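Local coordinates for protein PmoD (Methylocystis sp. ATCC 49242, PDB 6CPD) that binds copper through a periplasmic, cupredoxin-like soluble domain and probably takes part in copper handling in a methane-oxidising bacterium, at residues B[20-25]-B[36-41]; B[52-57]-B[110-115]; B[58-63]-B[104-109]; B[81-86]-B[93-98]. One frame throughout, in Å; residues are numbered along the deposited sequence.

Three of the contacts pair strands within the two sheets of a cupredoxin-like sandwich; contact 4 packs one sheet on the other. Contact 1 lies in the sheet that contains strand 7-10, where M7 and M9 bind the copper(I) ion; none of its residues is a ligand. Contacts 2 and 3 are successive parts of one antiparallel pairing, strands 55-61 and 103-112, in the other sheet, centres 18 Å apart. In contact 4, segment 93-98 bonds to segment 36-41 of contact 1 (M41 N to V95 O, 2.8 Å), while segment 81-86 bonds to strand 55-61 (L57 O to L83 N, 2.8 Å). Contacts 1 and 2, centres 28 Å apart, lie on opposite sides of the chain's centre.

Contact 1. Residues B[20-25]-B[36-41]; sequences FQPDKS and TGRTIM. With SO4 (sulfate ion), chain C.
With CG anti to its backbone N (chi1 177°) and a bend at chi3, R38 grips D23 side-on in a salt bridge: NH2 gives OD1 a short bond (2.5 Å) and NE reaches OD2 at 3.2 Å. Both oxygens lie in the guanidinium plane, but the two planes are 60° apart and the donors stand above the carboxylate. A water spans D23 OD2 and R38 N. Q21 NE2 donates to T39 OG1 (3.0 Å) and to A35 O, while OG1 donates to G37 O. F20 and I40 exchange two backbone hydrogen bonds. Packing completes the contact: P22 CG sits over the guanidinium centre, 3.4 Å from R38 CZ, and I40 CB makes a CH-pi contact over one face of the F20 ring. An alanine at R38 would probably leave D23 without its charged mate and P22 CG without the flat group it covers. S25 OG bonds a sulfate shared with the second subunit. This antiparallel pair, 13-20 with 37-45, runs out into a turn at the end of a sandwich sheet.

Contact 2. Residues B[52-57]-B[110-115]; sequences DLPLEL and TLTRES
T110 O accepts from E56 N, at 2.8 Å and nearly straight (169°), and a water 2.9 Å away may add a second bond. The same water lies 2.9 Å from T112 OG1 and makes at most a weak bond to P54 O, with more acceptors around it than it has protons to give. P54 O is held chiefly by T112 N (3.0 Å), and T110 N returns a bond to E56 O, completing the backbone pairing. The E56 and T110 side chains run side by side on one face, OE1 3.8 Å from T110 CB, but their polar ends are engaged beyond this pair: E56 OE2 with H82 and T110 OG1 with T120. On the other face L55 and L111 meet in the interior; L111 CG is anti to the carbonyl carbon (chi1 -74°), and its CD2 touches L55 CB at 3.7 Å. Past the strand ends, L53 CD2 comes up to T112 O (3.5 Å), a buried carbonyl with no polar partner in the model, and also packs on CG of E114, which is poorly ordered. The carboxylates of D52 and E114 seem to come near each other, a possible repulsion that K87, in weak long ion pairs with both, may ease. With one polar face and one leucine-lined face, this antiparallel pairing of strands 55-61 and 103-112 is characteristic of a sheet in a beta sandwich.

Contact 3. Residues B[58-63]-B[104-109]; sequences RIIRDP and HYIGLV
D62 and I106 meet because D62 CG stands anti to its backbone N and I106 CG1 beside its own N (chi1 -52°), and chi2 of -176° carries I106 CD1 on to 3.5 Å from D62 CG. I60 CG1, wedged between its N and carbonyl carbon (chi1 61°), comes within 3.9 Å of I106 CB, and I60 CD1 then reaches L108 CD1. Under these side chains R58 pairs with L108 and I60 with I106, two hydrogen bonds each, the shortest from L108 N to R58 O (2.7 Å). D62 N adds a bond to H104 O (3.0 Å), approaching from above the carbonyl plane. The D62 carboxylate works in two directions: OD1 accepts from L64 N, and a water donates both to OD2 and to Y105 O. An alanine in place of D62 would probably leave L64 N without this acceptor and the water with one of its two, and uncover the end of I106. R61 CG comes obliquely to Y105 CE2, 3.8 Å, while its guanidinium turns to E80 and A77 O. Opposite G107, which has no side chain, I59 CG1 packs on the backbone CA at 4.1 Å. Strand 79-86 flanks 55-61, strand 118-127 flanks 103-112, and helix 72-77 lies against R58 and L108, with E72 in a salt bridge to R58.

Contact 4. Residues B[81-86]-B[93-98]; sequences LHLPAK and FSVEHN
L83 and V95 face each other across the interior of the cupredoxin-like beta sandwich, one from each sheet. Their strands run antiparallel with axes 9.3 Å apart, too far for backbone pairing, so the gap is bridged by side chains, with one leucine methyl also reaching a backbone carbonyl. The tight part is a single methyl contact: L83 CD1 lies 3.5 Å from V95 CG1, which is anti to the carbonyl carbon (chi1 -38°). Around it the fit is looser. The same L83 methyl is 4.3 Å from F93 CE2, and L81 CD1 is equally far from V95 CG2. F93 also stacks with the rings of Y88 and F43. On the solvent side, E96, exposed, leaves its strand away from L81 and L83, and its side chain touches R38 and I40 of the neighbouring strand. L81 and H97 run alongside one another, pointing opposite ways, and H97 NE2 is bonded to E80, which probably holds the imidazole's orientation. L81 CD1 rests 3.9 Å from both E96 O and H97 CB.

Contact 1. Residues B[20-25]-B[36-41]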
loop_
_atom_site.group_PDB
_atom_site.type_symbol
_atom_site.label_atom_id
_atom_site.label_comp_id
_atom_site.label_asym_id
_atom_site.label_seq_id
_atom_site.Cartn_x
_atom_site.Cartn_y
_atom_site.Cartn_z
ATOM N N PHE B 20 2.391 -6.931 -10.730
ATOM C CA PHE B 20 2.297 -8.366 -10.966
ATOM C C PHE B 20 3.427 -8.863 -11.864
ATOM O O PHE B 20 4.102 -8.081 -12.533
ATOM C CB PHE B 20 0.915 -8.796 -11.480
ATOM C CG PHE B 20 0.522 -8.252 -12.809
ATOM C CD1 PHE B 20 0.014 -6.966 -12.920
ATOM C CD2 PHE B 20 0.533 -9.078 -13.938
ATOM C CE1 PHE B 20 -0.407 -6.478 -14.156
ATOM C CE2 PHE B 20 0.115 -8.601 -15.181
ATOM C CZ PHE B 20 -0.359 -7.298 -15.288
ATOM N N GLN B 21 3.639 -10.175 -11.804
ATOM C CA GLN B 21 4.703 -10.867 -12.525
ATOM C C GLN B 21 4.109 -12.074 -13.232
ATOM O O GLN B 21 4.117 -13.200 -12.710
ATOM C CB GLN B 21 5.797 -11.288 -11.560
ATOM C CG GLN B 21 6.391 -10.115 -10.756
ATOM C CD GLN B 21 7.695 -10.494 -10.071
ATOM O OE1 GLN B 21 7.697 -11.249 -9.098
ATOM N NE2 GLN B 21 8.813 -10.001 -10.600
ATOM N N PRO B 22 3.556 -11.830 -14.421
ATOM C CA PRO B 22 2.739 -12.783 -15.181
ATOM C C PRO B 22 3.485 -14.069 -15.572
ATOM O O PRO B 22 2.829 -15.089 -15.835
ATOM C CB PRO B 22 2.327 -11.977 -16.421
ATOM C CG PRO B 22 3.366 -10.894 -16.552
ATOM C CD PRO B 22 3.751 -10.556 -15.136
ATOM N N ASP B 23 4.811 -14.014 -15.679
ATOM C CA ASP B 23 5.583 -15.220 -16.019
ATOM C C ASP B 23 5.735 -16.181 -14.834
ATOM O O ASP B 23 6.028 -17.361 -15.022
ATOM C CB ASP B 23 6.955 -14.834 -16.579
ATOM C CG ASP B 23 6.874 -14.342 -18.015
ATOM O OD1 ASP B 23 5.851 -14.628 -18.670
ATOM O OD2 ASP B 23 7.818 -13.668 -18.489
ATOM N N LYS B 24 5.532 -15.674 -13.622
ATOM C CA LYS B 24 5.739 -16.458 -12.402
ATOM C C LYS B 24 4.456 -16.863 -11.692
ATOM O O LYS B 24 4.377 -17.955 -11.124
ATOM C CB LYS B 24 6.641 -15.711 -11.418
ATOM C CG LYS B 24 8.102 -15.770 -11.801
ATOM C CD LYS B 24 8.558 -17.209 -11.622
ATOM C CE LYS B 24 10.035 -17.409 -11.856
ATOM N NZ LYS B 24 10.366 -18.871 -11.807
ATOM N N SER B 25 3.456 -15.991 -11.729
ATOM C CA SER B 25 2.312 -16.144 -10.860
ATOM C C SER B 25 1.119 -15.290 -11.292
ATOM O O SER B 25 1.267 -14.353 -12.060
ATOM C CB SER B 25 2.746 -15.781 -9.436
ATOM O OG SER B 25 1.654 -15.430 -8.626
ATOM N N THR B 36 12.669 -12.312 -10.133
ATOM C CA THR B 36 13.284 -11.528 -11.184
ATOM C C THR B 36 12.441 -11.763 -12.431
ATOM O O THR B 36 11.652 -12.708 -12.476
ATOM C CB THR B 36 14.763 -11.909 -11.408
ATOM O OG1 THR B 36 14.874 -13.328 -11.487
ATOM C CG2 THR B 36 15.617 -11.429 -10.233
ATOM N N GLY B 37 12.541 -10.882 -13.414
ATOM C CA GLY B 37 11.849 -11.131 -14.662
ATOM C C GLY B 37 10.812 -10.071 -14.973
ATOM O O GLY B 37 10.817 -8.973 -14.387
ATOM N N ARG B 38 9.890 -10.442 -15.862
ATOM C CA ARG B 38 8.873 -9.533 -16.384
ATOM C C ARG B 38 7.988 -8.999 -15.276
ATOM O O ARG B 38 7.313 -9.750 -14.577
ATOM C CB ARG B 38 8.002 -10.228 -17.433
ATOM C CG ARG B 38 6.862 -9.380 -17.996
ATOM C CD ARG B 38 6.456 -9.866 -19.384
ATOM N NE ARG B 38 5.943 -11.237 -19.355
ATOM C CZ ARG B 38 4.673 -11.575 -19.598
ATOM N NH1 ARG B 38 3.783 -10.646 -19.911
ATOM N NH2 ARG B 38 4.292 -12.847 -19.538
ATOM N N THR B 39 7.978 -7.687 -15.134
ATOM C CA THR B 39 7.232 -7.087 -14.043
ATOM C C THR B 39 6.410 -5.934 -14.572
ATOM O O THR B 39 6.927 -5.075 -15.284
ATOM C CB THR B 39 8.191 -6.620 -12.939
ATOM O OG1 THR B 39 9.012 -7.725 -12.553
ATOM C CG2 THR B 39 7.425 -6.111 -11.731
ATOM N N ILE B 40 5.123 -5.915 -14.222
ATOM C CA ILE B 40 4.265 -4.837 -14.640
ATOM C C ILE B 40 3.823 -4.070 -13.413
ATOM O O ILE B 40 3.302 -4.659 -12.471
ATOM C CB ILE B 40 3.042 -5.359 -15.409
ATOM C CG1 ILE B 40 3.502 -6.054 -16.692
ATOM C CG2 ILE B 40 2.049 -4.216 -15.689
ATOM C CD1 ILE B 40 2.400 -6.831 -17.387
ATOM N N MET B 41 4.035 -2.758 -13.436
ATOM C CA MET B 41 3.554 -1.889 -12.364
ATOM C C MET B 41 2.453 -0.970 -12.858
ATOM O O MET B 41 2.670 -0.182 -13.783
ATOM C CB MET B 41 4.705 -1.069 -11.791
ATOM C CG MET B 41 5.887 -1.937 -11.355
ATOM S SD MET B 41 7.151 -0.978 -10.502
ATOM C CE MET B 41 6.097 0.195 -9.660
HETATM S S SO4 C . 3.166 -16.385 -5.111
HETATM O O1 SO4 C . 2.946 -16.917 -6.446
HETATM O O2 SO4 C . 3.558 -17.485 -4.231
HETATM O O3 SO4 C . 1.911 -15.827 -4.617
HETATM O O4 SO4 C . 4.232 -15.385 -5.166
HETATM O O HOH W 1 9.984 -13.202 -17.009
#

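Contact 2. Residues B[52-57]-B[110-115]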
loop_
_atom_site.group_PDB
_atom_site.type_symbol
_atom_site.label_atom_id
_atom_site.label_comp_id
_atom_site.label_asym_id
_atom_site.label_seq_id
_atom_site.Cartn_x
_atom_site.Cartn_y
_atom_site.Cartn_z
ATOM N N ASP B 52 -4.130 16.509 -14.749
ATOM C CA ASP B 52 -3.711 17.622 -15.587
ATOM C C ASP B 52 -2.281 18.024 -15.206
ATOM O O ASP B 52 -1.780 19.051 -15.657
ATOM C CB ASP B 52 -4.686 18.795 -15.432
ATOM C CG ASP B 52 -4.722 19.705 -16.651
ATOM O OD1 ASP B 52 -3.682 19.885 -17.315
ATOM O OD2 ASP B 52 -5.813 20.243 -16.950
ATOM N N LEU B 53 -1.650 17.232 -14.335
ATOM C CA LEU B 53 -0.304 17.534 -13.836
ATOM C C LEU B 53 0.756 16.620 -14.436
ATOM O O LEU B 53 0.596 15.398 -14.435
ATOM C CB LEU B 53 -0.235 17.420 -12.316
ATOM C CG LEU B 53 -1.036 18.408 -11.476
ATOM C CD1 LEU B 53 -0.681 18.194 -10.008
ATOM C CD2 LEU B 53 -0.731 19.821 -11.910
ATOM N N PRO B 54 1.850 17.218 -14.929
ATOM C CA PRO B 54 2.978 16.436 -15.430
ATOM C C PRO B 54 3.497 15.498 -14.350
ATOM O O PRO B 54 3.715 15.916 -13.211
ATOM C CB PRO B 54 4.015 17.503 -15.808
ATOM C CG PRO B 54 3.205 18.741 -16.085
ATOM C CD PRO B 54 2.063 18.668 -15.098
ATOM N N LEU B 55 3.651 14.232 -14.711
ATOM C CA LEU B 55 4.118 13.223 -13.781
ATOM C C LEU B 55 5.275 12.442 -14.410
ATOM O O LEU B 55 5.160 11.875 -15.499
ATOM C CB LEU B 55 2.955 12.312 -13.391
ATOM C CG LEU B 55 3.111 11.188 -12.370
ATOM C CD1 LEU B 55 1.730 10.836 -11.831
ATOM C CD2 LEU B 55 3.754 9.956 -12.988
ATOM N N GLU B 56 6.402 12.428 -13.717
ATOM C CA GLU B 56 7.586 11.730 -14.190
ATOM C C GLU B 56 7.866 10.535 -13.283
ATOM O O GLU B 56 7.657 10.608 -12.069
ATOM C CB GLU B 56 8.782 12.678 -14.212
ATOM C CG GLU B 56 10.122 11.994 -14.423
ATOM C CD GLU B 56 11.309 12.922 -14.198
ATOM O OE1 GLU B 56 11.128 14.002 -13.594
ATOM O OE2 GLU B 56 12.433 12.562 -14.616
ATOM N N LEU B 57 8.324 9.431 -13.861
ATOM C CA LEU B 57 8.701 8.277 -13.045
ATOM C C LEU B 57 10.123 7.851 -13.376
ATOM O O LEU B 57 10.465 7.667 -14.540
ATOM C CB LEU B 57 7.739 7.097 -13.263
ATOM C CG LEU B 57 8.172 5.761 -12.628
ATOM C CD1 LEU B 57 8.087 5.761 -11.091
ATOM C CD2 LEU B 57 7.390 4.581 -13.218
ATOM N N THR B 110 7.805 12.198 -9.699
ATOM C CA THR B 110 7.947 13.634 -9.617
ATOM C C THR B 110 6.751 14.313 -10.258
ATOM O O THR B 110 6.449 14.071 -11.423
ATOM C CB THR B 110 9.240 14.104 -10.303
ATOM O OG1 THR B 110 10.347 13.354 -9.787
ATOM C CG2 THR B 110 9.467 15.601 -10.059
ATOM N N LEU B 111 6.068 15.149 -9.481
ATOM C CA LEU B 111 4.953 15.926 -9.993
ATOM C C LEU B 111 5.356 17.363 -10.203
ATOM O O LEU B 111 6.065 17.947 -9.390
ATOM C CB LEU B 111 3.761 15.905 -9.047
ATOM C CG LEU B 111 2.885 14.678 -8.899
ATOM C CD1 LEU B 111 1.742 15.116 -8.031
ATOM C CD2 LEU B 111 2.380 14.205 -10.249
ATOM N N THR B 112 4.854 17.955 -11.267
ATOM C CA THR B 112 5.083 19.359 -11.453
ATOM C C THR B 112 3.777 20.075 -11.148
ATOM O O THR B 112 2.791 19.914 -11.872
ATOM C CB THR B 112 5.545 19.686 -12.887
ATOM O OG1 THR B 112 6.664 18.861 -13.239
ATOM C CG2 THR B 112 5.924 21.149 -12.994
ATOM N N ARG B 113 3.768 20.843 -10.062
ATOM C CA ARG B 113 2.615 21.663 -9.753
ATOM C C ARG B 113 2.621 22.675 -10.881
ATOM O O ARG B 113 3.669 22.923 -11.471
ATOM C CB ARG B 113 2.739 22.342 -8.389
ATOM C CG ARG B 113 2.731 21.411 -7.192
ATOM C CD ARG B 113 1.336 20.957 -6.850
ATOM N NE ARG B 113 1.374 19.901 -5.846
ATOM C CZ ARG B 113 0.297 19.392 -5.263
ATOM N NH1 ARG B 113 -0.902 19.844 -5.599
ATOM N NH2 ARG B 113 0.418 18.427 -4.358
ATOM N N GLU B 114 1.501 23.309 -11.175
ATOM C CA GLU B 114 1.570 24.240 -12.289
ATOM C C GLU B 114 1.782 25.648 -11.764
ATOM O O GLU B 114 1.651 26.642 -12.477
ATOM C CB GLU B 114 0.375 24.075 -13.218
ATOM C CG GLU B 114 0.514 22.697 -13.914
ATOM C CD GLU B 114 -0.473 22.415 -15.044
ATOM O OE1 GLU B 114 -1.688 22.672 -14.889
ATOM O OE2 GLU B 114 -0.011 21.898 -16.092
ATOM N N SER B 115 2.143 25.684 -10.484
ATOM C CA SER B 115 2.882 26.779 -9.879
ATOM C C SER B 115 4.331 26.666 -10.368
ATOM O O SER B 115 5.175 27.521 -10.103
ATOM C CB SER B 115 2.787 26.693 -8.361
ATOM O OG SER B 115 3.969 27.160 -7.741
HETATM O O HOH W 2 6.642 15.970 -13.669
#

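Contact 3. Residues B[58-63]-B[104-109]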
loop_
_atom_site.group_PDB
_atom_site.type_symbol
_atom_site.label_atom_id
_atom_site.label_comp_id
_atom_site.label_asym_id
_atom_site.label_seq_id
_atom_site.Cartn_x
_atom_site.Cartn_y
_atom_site.Cartn_z
ATOM N N ARG B 58 10.943 7.705 -12.348
ATOM C CA ARG B 58 12.263 7.120 -12.501
ATOM C C ARG B 58 12.466 6.049 -11.459
ATOM O O ARG B 58 12.343 6.306 -10.263
ATOM C CB ARG B 58 13.348 8.190 -12.411
ATOM C CG ARG B 58 14.757 7.605 -12.518
ATOM C CD ARG B 58 15.817 8.648 -12.298
ATOM N NE ARG B 58 16.080 9.366 -13.540
ATOM C CZ ARG B 58 16.348 10.659 -13.621
ATOM N NH1 ARG B 58 16.364 11.396 -12.527
ATOM N NH2 ARG B 58 16.581 11.213 -14.798
ATOM N N ILE B 59 12.770 4.837 -11.902
ATOM C CA ILE B 59 13.077 3.781 -10.945
ATOM C C ILE B 59 14.590 3.619 -10.896
ATOM O O ILE B 59 15.233 3.431 -11.925
ATOM C CB ILE B 59 12.392 2.456 -11.326
ATOM C CG1 ILE B 59 10.873 2.627 -11.298
ATOM C CG2 ILE B 59 12.825 1.321 -10.367
ATOM C CD1 ILE B 59 10.117 1.372 -11.726
ATOM N N ILE B 60 15.158 3.739 -9.703
ATOM C CA ILE B 60 16.606 3.607 -9.539
ATOM C C ILE B 60 16.968 2.457 -8.617
ATOM O O ILE B 60 16.181 2.048 -7.750
ATOM C CB ILE B 60 17.250 4.885 -8.949
ATOM C CG1 ILE B 60 16.668 5.172 -7.557
ATOM C CG2 ILE B 60 17.033 6.088 -9.875
ATOM C CD1 ILE B 60 17.401 6.265 -6.806
ATOM N N ARG B 61 18.174 1.941 -8.811
ATOM C CA ARG B 61 18.797 1.091 -7.816
ATOM C C ARG B 61 19.021 1.961 -6.589
ATOM O O ARG B 61 19.453 3.113 -6.701
ATOM C CB ARG B 61 20.114 0.501 -8.360
ATOM C CG ARG B 61 19.860 -0.359 -9.604
ATOM C CD ARG B 61 21.121 -0.808 -10.310
ATOM N NE ARG B 61 21.741 0.244 -11.114
ATOM C CZ ARG B 61 21.391 0.564 -12.358
ATOM N NH1 ARG B 61 20.398 -0.074 -12.970
ATOM N NH2 ARG B 61 22.040 1.530 -12.998
ATOM N N ASP B 62 18.684 1.428 -5.421
ATOM C CA ASP B 62 18.810 2.160 -4.171
ATOM C C ASP B 62 20.296 2.230 -3.781
ATOM O O ASP B 62 20.910 1.196 -3.563
ATOM C CB ASP B 62 18.001 1.464 -3.069
ATOM C CG ASP B 62 17.849 2.324 -1.805
ATOM O OD1 ASP B 62 18.682 3.235 -1.574
ATOM O OD2 ASP B 62 16.890 2.073 -1.034
ATOM N N PRO B 63 20.888 3.441 -3.728
ATOM C CA PRO B 63 22.315 3.494 -3.364
ATOM C C PRO B 63 22.562 3.401 -1.857
ATOM O O PRO B 63 23.728 3.378 -1.447
ATOM C CB PRO B 63 22.755 4.868 -3.893
ATOM C CG PRO B 63 21.511 5.727 -3.740
ATOM C CD PRO B 63 20.339 4.779 -4.039
ATOM N N HIS B 104 17.378 -3.791 -3.802
ATOM C CA HIS B 104 16.482 -2.717 -3.382
ATOM C C HIS B 104 16.392 -1.668 -4.461
ATOM O O HIS B 104 17.416 -1.287 -5.048
ATOM C CB HIS B 104 16.963 -2.031 -2.097
ATOM C CG HIS B 104 16.952 -2.907 -0.889
ATOM N ND1 HIS B 104 18.063 -3.601 -0.460
ATOM C CD2 HIS B 104 15.969 -3.181 -0.001
ATOM C CE1 HIS B 104 17.762 -4.266 0.640
ATOM N NE2 HIS B 104 16.494 -4.034 0.935
ATOM N N TYR B 105 15.175 -1.180 -4.685
ATOM C CA TYR B 105 14.919 -0.192 -5.712
ATOM C C TYR B 105 14.078 0.931 -5.136
ATOM O O TYR B 105 13.432 0.773 -4.092
ATOM C CB TYR B 105 14.206 -0.815 -6.927
ATOM C CG TYR B 105 15.050 -1.838 -7.633
ATOM C CD1 TYR B 105 15.077 -3.155 -7.202
ATOM C CD2 TYR B 105 15.845 -1.484 -8.713
ATOM C CE1 TYR B 105 15.874 -4.106 -7.848
ATOM C CE2 TYR B 105 16.634 -2.418 -9.358
ATOM C CZ TYR B 105 16.642 -3.725 -8.928
ATOM O OH TYR B 105 17.441 -4.644 -9.583
ATOM N N ILE B 106 14.094 2.068 -5.815
ATOM C CA ILE B 106 13.265 3.189 -5.423
ATOM C C ILE B 106 12.548 3.729 -6.649
ATOM O O ILE B 106 13.194 4.040 -7.651
ATOM C CB ILE B 106 14.090 4.331 -4.786
ATOM C CG1 ILE B 106 14.973 3.807 -3.645
ATOM C CG2 ILE B 106 13.152 5.468 -4.347
ATOM C CD1 ILE B 106 15.748 4.869 -2.905
ATOM N N GLY B 107 11.227 3.842 -6.581
ATOM C CA GLY B 107 10.501 4.515 -7.637
ATOM C C GLY B 107 10.364 5.970 -7.230
ATOM O O GLY B 107 9.816 6.276 -6.169
ATOM N N LEU B 108 10.906 6.864 -8.049
ATOM C CA LEU B 108 10.799 8.298 -7.806
ATOM C C LEU B 108 9.708 8.898 -8.673
ATOM O O LEU B 108 9.849 8.941 -9.894
ATOM C CB LEU B 108 12.117 9.004 -8.102
ATOM C CG LEU B 108 13.312 8.518 -7.304
ATOM C CD1 LEU B 108 14.596 9.174 -7.808
ATOM C CD2 LEU B 108 13.065 8.842 -5.855
ATOM N N VAL B 109 8.634 9.358 -8.053
ATOM C CA VAL B 109 7.538 9.978 -8.788
ATOM C C VAL B 109 7.636 11.482 -8.604
ATOM O O VAL B 109 7.577 11.987 -7.486
ATOM C CB VAL B 109 6.155 9.501 -8.312
ATOM C CG1 VAL B 109 5.057 10.187 -9.125
ATOM C CG2 VAL B 109 6.037 7.977 -8.408
HETATM O O HOH W 3 14.547 0.497 -1.467
HETATM O O HOH W 4 20.832 -1.647 -4.647
#

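Contact 4. Residues B[81-86]-B[93-98]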
loop_
_atom_site.group_PDB
_atom_site.type_symbol
_atom_site.label_atom_id
_atom_site.label_comp_id
_atom_site.label_asym_id
_atom_site.label_seq_id
_atom_site.Cartn_x
_atom_site.Cartn_y
_atom_site.Cartn_z
ATOM N N LEU B 81 14.753 2.326 -15.013
ATOM C CA LEU B 81 13.762 2.730 -15.993
ATOM C C LEU B 81 13.420 4.194 -15.799
ATOM O O LEU B 81 13.404 4.679 -14.674
ATOM C CB LEU B 81 12.515 1.846 -15.845
ATOM C CG LEU B 81 11.149 2.233 -16.405
ATOM C CD1 LEU B 81 10.381 0.972 -16.734
ATOM C CD2 LEU B 81 10.358 3.063 -15.396
ATOM N N HIS B 82 13.116 4.886 -16.888
ATOM C CA HIS B 82 12.775 6.303 -16.812
ATOM C C HIS B 82 11.666 6.663 -17.784
ATOM O O HIS B 82 11.806 6.466 -18.982
ATOM C CB HIS B 82 14.000 7.177 -17.086
ATOM C CG HIS B 82 13.746 8.636 -16.887
ATOM N ND1 HIS B 82 14.357 9.611 -17.644
ATOM C CD2 HIS B 82 12.940 9.290 -16.014
ATOM C CE1 HIS B 82 13.934 10.802 -17.254
ATOM N NE2 HIS B 82 13.076 10.632 -16.262
ATOM N N LEU B 83 10.552 7.168 -17.257
ATOM C CA LEU B 83 9.495 7.722 -18.092
ATOM C C LEU B 83 9.444 9.235 -17.948
ATOM O O LEU B 83 9.147 9.738 -16.866
ATOM C CB LEU B 83 8.126 7.152 -17.727
ATOM C CG LEU B 83 7.812 5.668 -17.695
ATOM C CD1 LEU B 83 6.309 5.560 -17.460
ATOM C CD2 LEU B 83 8.220 4.973 -18.985
ATOM N N PRO B 84 9.715 9.967 -19.038
ATOM C CA PRO B 84 9.649 11.432 -18.987
ATOM C C PRO B 84 8.285 11.949 -18.539
ATOM O O PRO B 84 7.266 11.281 -18.733
ATOM C CB PRO B 84 9.925 11.854 -20.444
ATOM C CG PRO B 84 10.686 10.727 -21.025
ATOM C CD PRO B 84 10.182 9.473 -20.344
ATOM N N ALA B 85 8.279 13.149 -17.972
ATOM C CA ALA B 85 7.066 13.760 -17.450
ATOM C C ALA B 85 5.977 13.866 -18.512
ATOM O O ALA B 85 6.251 14.247 -19.639
ATOM C CB ALA B 85 7.385 15.143 -16.890
ATOM N N LYS B 86 4.747 13.510 -18.143
ATOM C CA LYS B 86 3.599 13.645 -19.034
ATOM C C LYS B 86 2.317 13.649 -18.215
ATOM O O LYS B 86 2.286 13.190 -17.071
ATOM C CB LYS B 86 3.553 12.548 -20.103
ATOM C CG LYS B 86 3.228 11.179 -19.586
ATOM C CD LYS B 86 2.750 10.266 -20.699
ATOM C CE LYS B 86 1.376 10.672 -21.183
ATOM N NZ LYS B 86 0.793 9.655 -22.099
ATOM N N PHE B 93 -1.959 4.396 -15.564
ATOM C CA PHE B 93 -0.961 3.970 -16.552
ATOM C C PHE B 93 -0.201 2.767 -16.018
ATOM O O PHE B 93 -0.223 2.497 -14.818
ATOM C CB PHE B 93 0.003 5.113 -16.927
ATOM C CG PHE B 93 0.886 5.593 -15.790
ATOM C CD1 PHE B 93 0.403 6.477 -14.837
ATOM C CD2 PHE B 93 2.210 5.187 -15.704
ATOM C CE1 PHE B 93 1.219 6.934 -13.816
ATOM C CE2 PHE B 93 3.030 5.639 -14.683
ATOM C CZ PHE B 93 2.537 6.507 -13.737
ATOM N N SER B 94 0.470 2.048 -16.910
ATOM C CA SER B 94 1.276 0.903 -16.510
ATOM C C SER B 94 2.675 1.038 -17.085
ATOM O O SER B 94 2.859 1.664 -18.129
ATOM C CB SER B 94 0.658 -0.413 -16.993
ATOM O OG SER B 94 -0.573 -0.695 -16.345
ATOM N N VAL B 95 3.653 0.465 -16.388
ATOM C CA VAL B 95 5.004 0.342 -16.913
ATOM C C VAL B 95 5.393 -1.128 -16.795
ATOM O O VAL B 95 4.916 -1.845 -15.908
ATOM C CB VAL B 95 6.026 1.246 -16.175
ATOM C CG1 VAL B 95 5.400 2.578 -15.837
ATOM C CG2 VAL B 95 6.526 0.586 -14.927
ATOM N N GLU B 96 6.181 -1.594 -17.754
ATOM C CA GLU B 96 6.654 -2.959 -17.753
ATOM C C GLU B 96 8.166 -2.937 -17.748
ATOM O O GLU B 96 8.775 -2.112 -18.422
ATOM C CB GLU B 96 6.117 -3.727 -18.971
ATOM C CG GLU B 96 6.588 -5.178 -19.072
ATOM C CD GLU B 96 7.954 -5.338 -19.739
ATOM O OE1 GLU B 96 8.417 -4.393 -20.411
ATOM O OE2 GLU B 96 8.568 -6.420 -19.582
ATOM N N HIS B 97 8.774 -3.825 -16.978
ATOM C CA HIS B 97 10.227 -3.879 -16.935
ATOM C C HIS B 97 10.696 -5.281 -16.573
ATOM O O HIS B 97 10.100 -5.944 -15.719
ATOM C CB HIS B 97 10.777 -2.860 -15.925
ATOM C CG HIS B 97 12.271 -2.761 -15.931
ATOM N ND1 HIS B 97 12.979 -2.298 -17.016
ATOM C CD2 HIS B 97 13.194 -3.094 -14.995
ATOM C CE1 HIS B 97 14.274 -2.335 -16.750
ATOM N NE2 HIS B 97 14.430 -2.819 -15.528
ATOM N N ASN B 98 11.754 -5.742 -17.222
ATOM C CA ASN B 98 12.396 -6.968 -16.788
ATOM C C ASN B 98 13.453 -6.636 -15.751
ATOM O O ASN B 98 14.495 -6.079 -16.080
ATOM C CB ASN B 98 13.027 -7.712 -17.968
ATOM C CG ASN B 98 13.565 -9.085 -17.575
ATOM O OD1 ASN B 98 12.826 -10.068 -17.549
ATOM N ND2 ASN B 98 14.868 -9.157 -17.294
#